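Local coordinates for Ice-binding protein isoform1a (Antarctomyces psychrotrophicus, PDB 7BWX) that binds ice, its family's hallmark activity, and is thought to recognise specific water molecules on the prism planes of the crystal, at residues Leu20-Asn34 with Leu192-Val206. The protein carries 1 engineered substitution. Numbering follows the deposited sequence.
Sequences LAPQGVANAGATVIN and LAGSAVTLDSNTVTV
L199 reaches from its strand across to the neighbouring coil, where its CD1 lies 3.6 Å from V25 CG1 and 4.1 Å from I33 CD1. With CG turned anti to the carbonyl carbon (chi1 -57°), CD1 lies in the angle between two walls of the coil, touching V25 on the strand beside its own and I33 on the next wall, a place suited to a long, flexible aliphatic chain. I33 CD1 also lies 3.7 Å from V204 CG2, the two side chains running side by side in the same direction. Near the preceding corner, the small A21 lets V197 come close, A21 CB to V197 CG2 being 3.8 Å.

At the following corner a hydroxyl joins the backbone bonding: N202 N donates to T31 OG1 at 3.0 Å. Threonine suits the place because its hydroxyl accepts this N-H while its CG2 methyl faces L199 CD1. On the outer surface N34 and T205 lie alongside each other, and N34 ND2 donates to T205 OG1 in an almost straight bond (3.1 Å, 177°), the hydroxyl lying in the amide plane.

These are two adjacent coils of a right-handed beta-helix, distant in sequence but parallel in space: the axes of strands 25-28 and 197-200 come within 4.6 Å, and strands 32-34 and 203-205 run within 3° of parallel. Backbone bonds such as A26 N to V197 O tie the coils, and the pairing shifts by one residue at the corner between the strands. There G29 adopts a positive phi, readily accessible to glycine, and one water bridges A30 N and S201 OG.

Farther out, N202 OD1 accepts from D200 N while its ND2 bonds the carbonyls of Q182 and A185, holding this amide at both ends. D200 OD1 receives S201 OG, and D200 OD2 bonds T183 on the next coil.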
ATOM      1  N   LEU A  20       2.742   0.420  -8.975  1.00 13.60           N
ATOM      2  CA  LEU A  20       2.514  -0.593 -10.027  1.00 13.73           C
ATOM      3  C   LEU A  20       1.016  -0.633 -10.307  1.00 14.03           C
ATOM      4  O   LEU A  20       0.203  -0.732  -9.348  1.00 13.57           O
ATOM      5  CB  LEU A  20       3.040  -1.933  -9.532  1.00 13.50           C
ATOM      6  CG  LEU A  20       2.832  -3.091 -10.481  1.00 14.50           C
ATOM      7  CD1 LEU A  20       3.672  -2.892 -11.721  1.00 16.21           C
ATOM      8  CD2 LEU A  20       3.169  -4.377  -9.733  1.00 15.66           C
ATOM      9  N   ALA A  21       0.636  -0.386 -11.552  1.00 13.37           N
ATOM     10  CA  ALA A  21      -0.795  -0.363 -11.895  1.00 15.19           C
ATOM     11  C   ALA A  21      -0.926  -0.762 -13.338  1.00 15.30           C
ATOM     12  O   ALA A  21      -0.338  -0.128 -14.203  1.00 13.93           O
ATOM     13  CB  ALA A  21      -1.356   0.985 -11.670  1.00 15.98           C
ATOM     14  N   PRO A  22      -1.775  -1.758 -13.622  1.00 14.83           N
ATOM     15  CA  PRO A  22      -1.873  -2.224 -14.995  1.00 14.16           C
ATOM     16  C   PRO A  22      -2.395  -1.122 -15.921  1.00 14.73           C
ATOM     17  O   PRO A  22      -1.861  -0.948 -17.036  1.00 17.38           O
ATOM     18  CB  PRO A  22      -2.822  -3.400 -14.895  1.00 15.69           C
ATOM     19  CG  PRO A  22      -3.547  -3.234 -13.568  1.00 16.25           C
ATOM     20  CD  PRO A  22      -2.583  -2.505 -12.661  1.00 15.30           C
ATOM     21  N   GLN A  23      -3.399  -0.376 -15.477  1.00 14.18           N
ATOM     22  CA  GLN A  23      -4.093   0.601 -16.336  1.00 16.36           C
ATOM     23  C   GLN A  23      -3.600   2.032 -16.075  1.00 16.61           C
ATOM     24  O   GLN A  23      -4.362   2.989 -16.362  1.00 18.96           O
ATOM     25  CB  GLN A  23      -5.609   0.441 -16.201  1.00 18.40           C
ATOM     26  CG  GLN A  23      -6.159  -0.943 -16.543  1.00 21.50           C
ATOM     27  CD  GLN A  23      -5.535  -1.703 -17.683  1.00 29.71           C
ATOM     28  OE1 GLN A  23      -5.261  -1.178 -18.778  1.00 33.47           O
ATOM     29  NE2 GLN A  23      -5.324  -2.985 -17.440  1.00 33.61           N
ATOM     30  N   GLY A  24      -2.365   2.194 -15.601  1.00 13.95           N
ATOM     31  CA  GLY A  24      -1.654   3.460 -15.712  1.00 15.00           C
ATOM     32  C   GLY A  24      -1.432   4.144 -14.362  1.00 14.73           C
ATOM     33  O   GLY A  24      -2.086   3.771 -13.360  1.00 14.86           O
ATOM     34  N   VAL A  25      -0.525   5.102 -14.357  1.00 14.48           N
ATOM     35  CA  VAL A  25      -0.253   5.992 -13.199  1.00 14.65           C
ATOM     36  C   VAL A  25      -0.452   7.406 -13.725  1.00 15.11           C
ATOM     37  O   VAL A  25       0.116   7.745 -14.797  1.00 15.62           O
ATOM     38  CB  VAL A  25       1.163   5.792 -12.645  1.00 16.09           C
ATOM     39  CG1 VAL A  25       1.380   6.712 -11.467  1.00 16.84           C
ATOM     40  CG2 VAL A  25       1.451   4.369 -12.252  1.00 15.68           C
ATOM     41  N   ALA A  26      -1.333   8.154 -13.100  1.00 13.18           N
ATOM     42  CA  ALA A  26      -1.679   9.527 -13.489  1.00 13.89           C
ATOM     43  C   ALA A  26      -1.231  10.425 -12.335  1.00 13.71           C
ATOM     44  O   ALA A  26      -1.833  10.313 -11.273  1.00 12.40           O
ATOM     45  CB  ALA A  26      -3.169   9.675 -13.740  1.00 14.29           C
ATOM     46  N   ASN A  27      -0.260  11.293 -12.572  1.00 14.24           N
ATOM     47  CA  ASN A  27       0.349  12.159 -11.542  1.00 12.28           C
ATOM     48  C   ASN A  27       0.035  13.627 -11.805  1.00 14.65           C
ATOM     49  O   ASN A  27       0.179  14.086 -12.949  1.00 14.59           O
ATOM     50  CB  ASN A  27       1.872  11.963 -11.490  1.00 12.94           C
ATOM     51  CG  ASN A  27       2.522  12.877 -10.479  1.00 13.39           C
ATOM     52  OD1 ASN A  27       3.203  13.895 -10.830  1.00 14.04           O
ATOM     53  ND2 ASN A  27       2.174  12.629  -9.244  1.00  9.42           N
ATOM     54  N   ALA A  28      -0.145  14.381 -10.728  1.00 15.01           N
ATOM     55  CA  ALA A  28      -0.072  15.854 -10.701  1.00 15.28           C
ATOM     56  C   ALA A  28       0.997  16.250  -9.685  1.00 15.82           C
ATOM     57  O   ALA A  28       1.135  15.559  -8.660  1.00 15.37           O
ATOM     58  CB  ALA A  28      -1.411  16.416 -10.276  1.00 17.00           C
ATOM     59  N   GLY A  29       1.680  17.354  -9.922  1.00 15.42           N
ATOM     60  CA  GLY A  29       2.622  17.917  -8.949  1.00 16.16           C
ATOM     61  C   GLY A  29       3.915  17.181  -8.771  1.00 15.86           C
ATOM     62  O   GLY A  29       4.261  16.197  -9.507  1.00 13.09           O
ATOM     63  N   ALA A  30       4.673  17.690  -7.801  1.00 15.05           N
ATOM     64  CA  ALA A  30       6.092  17.353  -7.614  1.00 15.65           C
ATOM     65  C   ALA A  30       6.190  16.060  -6.781  1.00 16.87           C
ATOM     66  O   ALA A  30       6.801  16.016  -5.708  1.00 16.23           O
ATOM     67  CB  ALA A  30       6.792  18.546  -6.969  1.00 16.44           C
ATOM     68  N   THR A  31       5.697  14.981  -7.350  1.00 15.25           N
ATOM     69  CA  THR A  31       5.794  13.637  -6.773  1.00 13.46           C
ATOM     70  C   THR A  31       7.217  13.119  -6.892  1.00 12.96           C
ATOM     71  O   THR A  31       7.900  13.366  -7.898  1.00 13.66           O
ATOM     72  CB  THR A  31       4.733  12.766  -7.446  1.00 13.20           C
ATOM     73  OG1 THR A  31       3.436  13.215  -7.035  1.00 12.68           O
ATOM     74  CG2 THR A  31       4.941  11.313  -7.134  1.00 13.10           C
ATOM     75  N   VAL A  32       7.637  12.377  -5.889  1.00 12.21           N
ATOM     76  CA  VAL A  32       8.901  11.624  -5.881  1.00 12.55           C
ATOM     77  C   VAL A  32       8.596  10.182  -5.514  1.00 12.58           C
ATOM     78  O   VAL A  32       8.098   9.885  -4.383  1.00 12.75           O
ATOM     79  CB  VAL A  32       9.922  12.237  -4.909  1.00 13.21           C
ATOM     80  CG1 VAL A  32      11.146  11.368  -4.823  1.00 14.12           C
ATOM     81  CG2 VAL A  32      10.261  13.643  -5.334  1.00 14.55           C
ATOM     82  N   ILE A  33       8.865   9.296  -6.451  1.00 12.34           N
ATOM     83  CA  ILE A  33       8.773   7.831  -6.235  1.00 12.88           C
ATOM     84  C   ILE A  33      10.172   7.277  -6.050  1.00 13.33           C
ATOM     85  O   ILE A  33      10.918   7.199  -7.060  1.00 15.54           O
ATOM     86  CB  ILE A  33       8.057   7.108  -7.390  1.00 12.98           C
ATOM     87  CG1 ILE A  33       6.698   7.730  -7.738  1.00 13.89           C
ATOM     88  CG2 ILE A  33       7.957   5.641  -7.059  1.00 13.09           C
ATOM     89  CD1 ILE A  33       5.686   7.716  -6.627  1.00 15.53           C
ATOM     90  N   ASN A  34      10.509   6.875  -4.829  1.00 13.07           N
ATOM     91  CA  ASN A  34      11.811   6.239  -4.527  1.00 14.48           C
ATOM     92  C   ASN A  34      11.628   4.728  -4.621  1.00 15.41           C
ATOM     93  O   ASN A  34      11.469   4.052  -3.603  1.00 14.07           O
ATOM     94  CB  ASN A  34      12.400   6.668  -3.176  1.00 15.42           C
ATOM     95  CG  ASN A  34      12.641   8.158  -3.126  1.00 15.53           C
ATOM     96  OD1 ASN A  34      13.284   8.701  -4.028  1.00 16.27           O
ATOM     97  ND2 ASN A  34      12.077   8.810  -2.109  1.00 15.96           N
ATOM     98  N   LEU A 192       0.384  -0.908  -4.921  1.00 12.29           N
ATOM     99  CA  LEU A 192       0.244  -1.997  -5.915  1.00 12.60           C
ATOM    100  C   LEU A 192      -1.241  -2.158  -6.240  1.00 11.81           C
ATOM    101  O   LEU A 192      -2.002  -2.794  -5.452  1.00 12.38           O
ATOM    102  CB  LEU A 192       0.855  -3.274  -5.325  1.00 14.09           C
ATOM    103  CG  LEU A 192       2.277  -3.171  -4.799  1.00 13.65           C
ATOM    104  CD1 LEU A 192       2.754  -4.511  -4.322  1.00 14.90           C
ATOM    105  CD2 LEU A 192       3.258  -2.651  -5.831  1.00 14.34           C
ATOM    106  N   ALA A 193      -1.671  -1.506  -7.312  1.00 12.21           N
ATOM    107  CA  ALA A 193      -3.090  -1.339  -7.686  1.00 11.78           C
ATOM    108  C   ALA A 193      -3.502  -2.420  -8.674  1.00 12.79           C
ATOM    109  O   ALA A 193      -2.623  -2.917  -9.400  1.00 13.95           O
ATOM    110  CB  ALA A 193      -3.363   0.002  -8.280  1.00 11.14           C
ATOM    111  N   GLY A 194      -4.782  -2.760  -8.667  1.00 12.03           N
ATOM    112  CA  GLY A 194      -5.348  -3.692  -9.652  1.00 13.32           C
ATOM    113  C   GLY A 194      -5.905  -2.949 -10.860  1.00 13.77           C
ATOM    114  O   GLY A 194      -6.257  -3.612 -11.847  1.00 14.26           O
ATOM    115  N   SER A 195      -6.051  -1.624 -10.790  1.00 13.70           N
ATOM    116  CA  SER A 195      -6.519  -0.797 -11.936  1.00 13.88           C
ATOM    117  C   SER A 195      -5.515   0.325 -12.225  1.00 13.40           C
ATOM    118  O   SER A 195      -4.585   0.084 -13.011  1.00 14.11           O
ATOM    119  CB  SER A 195      -7.943  -0.294 -11.716  1.00 14.14           C
ATOM    120  OG  SER A 195      -8.069   0.524 -10.548  1.00 13.76           O
ATOM    121  N   ALA A 196      -5.715   1.514 -11.649  1.00 12.58           N
ATOM    122  CA  ALA A 196      -4.838   2.681 -11.838  1.00 12.11           C
ATOM    123  C   ALA A 196      -4.339   3.163 -10.473  1.00 12.77           C
ATOM    124  O   ALA A 196      -4.930   2.809  -9.441  1.00 12.12           O
ATOM    125  CB  ALA A 196      -5.536   3.781 -12.592  1.00 12.53           C
ATOM    126  N   VAL A 197      -3.252   3.913 -10.493  1.00 13.75           N
ATOM    127  CA  VAL A 197      -2.792   4.716  -9.329  1.00 13.55           C
ATOM    128  C   VAL A 197      -2.916   6.187  -9.726  1.00 13.81           C
ATOM    129  O   VAL A 197      -2.401   6.565 -10.805  1.00 13.44           O
ATOM    130  CB  VAL A 197      -1.360   4.354  -8.936  1.00 13.67           C
ATOM    131  CG1 VAL A 197      -0.775   5.353  -7.930  1.00 14.55           C
ATOM    132  CG2 VAL A 197      -1.298   2.961  -8.386  1.00 13.90           C
ATOM    133  N   THR A 198      -3.556   6.993  -8.897  1.00 13.63           N
ATOM    134  CA  THR A 198      -3.541   8.467  -9.080  1.00 13.30           C
ATOM    135  C   THR A 198      -2.701   9.082  -7.967  1.00 13.38           C
ATOM    136  O   THR A 198      -2.794   8.605  -6.788  1.00 12.14           O
ATOM    137  CB  THR A 198      -4.921   9.111  -9.122  1.00 15.13           C
ATOM    138  OG1 THR A 198      -5.542   9.036  -7.838  1.00 17.08           O
ATOM    139  CG2 THR A 198      -5.799   8.439 -10.159  1.00 18.53           C
ATOM    140  N   LEU A 199      -1.865  10.041  -8.350  1.00 13.07           N
ATOM    141  CA  LEU A 199      -0.928  10.686  -7.404  1.00 12.75           C
ATOM    142  C   LEU A 199      -1.099  12.196  -7.501  1.00 13.57           C
ATOM    143  O   LEU A 199      -1.360  12.722  -8.592  1.00 12.35           O
ATOM    144  CB  LEU A 199       0.486  10.278  -7.738  1.00 13.49           C
ATOM    145  CG  LEU A 199       0.792   8.777  -7.755  1.00 14.01           C
ATOM    146  CD1 LEU A 199       2.131   8.567  -8.417  1.00 15.60           C
ATOM    147  CD2 LEU A 199       0.784   8.179  -6.367  1.00 15.53           C
ATOM    148  N   ASP A 200      -0.869  12.879  -6.383  1.00 12.99           N
ATOM    149  CA  ASP A 200      -0.799  14.351  -6.364  1.00 13.87           C
ATOM    150  C   ASP A 200       0.259  14.745  -5.312  1.00 13.99           C
ATOM    151  O   ASP A 200      -0.049  14.636  -4.121  1.00 13.63           O
ATOM    152  CB  ASP A 200      -2.183  14.932  -6.093  1.00 16.04           C
ATOM    153  CG  ASP A 200      -2.177  16.471  -6.055  1.00 21.36           C
ATOM    154  OD1 ASP A 200      -1.099  17.087  -6.151  1.00 21.06           O
ATOM    155  OD2 ASP A 200      -3.239  17.037  -5.910  1.00 27.22           O
ATOM    156  N   SER A 201       1.441  15.162  -5.753  1.00 15.02           N
ATOM    157  CA  SER A 201       2.518  15.686  -4.894  1.00 14.63           C
ATOM    158  C   SER A 201       2.778  14.709  -3.774  1.00 14.78           C
ATOM    159  O   SER A 201       2.892  15.138  -2.600  1.00 13.44           O
ATOM    160  CB  SER A 201       2.110  17.051  -4.379  1.00 16.61           C
ATOM    161  OG  SER A 201       1.635  17.803  -5.495  1.00 22.64           O
ATOM    162  N   ASN A 202       3.011  13.449  -4.122  1.00 13.91           N
ATOM    163  CA  ASN A 202       3.241  12.414  -3.093  1.00 13.99           C
ATOM    164  C   ASN A 202       4.714  12.068  -2.997  1.00 13.69           C
ATOM    165  O   ASN A 202       5.508  12.346  -3.920  1.00 16.34           O
ATOM    166  CB  ASN A 202       2.457  11.134  -3.367  1.00 14.11           C
ATOM    167  CG  ASN A 202       1.005  11.449  -3.577  1.00 14.96           C
ATOM    168  OD1 ASN A 202       0.494  11.278  -4.685  1.00 14.95           O
ATOM    169  ND2 ASN A 202       0.359  11.886  -2.515  1.00 13.83           N
ATOM    170  N   THR A 203       5.080  11.419  -1.906  1.00 13.15           N
ATOM    171  CA  THR A 203       6.396  10.762  -1.804  1.00 13.41           C
ATOM    172  C   THR A 203       6.151   9.320  -1.420  1.00 12.96           C
ATOM    173  O   THR A 203       5.499   9.079  -0.412  1.00 14.75           O
ATOM    174  CB  THR A 203       7.329  11.407  -0.771  1.00 15.32           C
ATOM    175  OG1 THR A 203       7.359  12.778  -1.120  1.00 17.16           O
ATOM    176  CG2 THR A 203       8.725  10.813  -0.798  1.00 15.72           C
ATOM    177  N   VAL A 204       6.681   8.408  -2.194  1.00 12.89           N
ATOM    178  CA  VAL A 204       6.589   6.961  -1.938  1.00 12.79           C
ATOM    179  C   VAL A 204       8.005   6.426  -1.921  1.00 12.93           C
ATOM    180  O   VAL A 204       8.750   6.574  -2.941  1.00 14.63           O
ATOM    181  CB  VAL A 204       5.763   6.250  -3.028  1.00 12.86           C
ATOM    182  CG1 VAL A 204       5.680   4.758  -2.717  1.00 12.86           C
ATOM    183  CG2 VAL A 204       4.428   6.908  -3.227  1.00 12.35           C
ATOM    184  N   THR A 205       8.372   5.827  -0.815  1.00 13.38           N
ATOM    185  CA  THR A 205       9.702   5.235  -0.643  1.00 13.15           C
ATOM    186  C   THR A 205       9.593   3.754  -0.309  1.00 12.73           C
ATOM    187  O   THR A 205       9.174   3.395   0.813  1.00 12.31           O
ATOM    188  CB  THR A 205      10.473   5.994   0.453  1.00 13.74           C
ATOM    189  OG1 THR A 205      10.496   7.367   0.082  1.00 13.24           O
ATOM    190  CG2 THR A 205      11.876   5.448   0.612  1.00 15.37           C
ATOM    191  N   VAL A 206      10.105   2.918  -1.182  1.00 13.70           N
ATOM    192  CA  VAL A 206      10.078   1.456  -0.962  1.00 15.17           C
ATOM    193  C   VAL A 206      11.010   1.116   0.209  1.00 17.59           C
ATOM    194  O   VAL A 206      12.067   1.670   0.274  1.00 18.11           O
ATOM    195  CB  VAL A 206      10.430   0.710  -2.262  1.00 16.80           C
ATOM    196  CG1 VAL A 206      10.521  -0.787  -2.038  1.00 17.48           C
ATOM    197  CG2 VAL A 206       9.411   1.036  -3.342  1.00 16.11           C
TER
HETATM  198  O   HOH W   1       7.618  14.950  -3.327  1.00 22.18           O
HETATM  199  O   HOH W   2       3.597  20.086  -6.406  1.00 32.31           O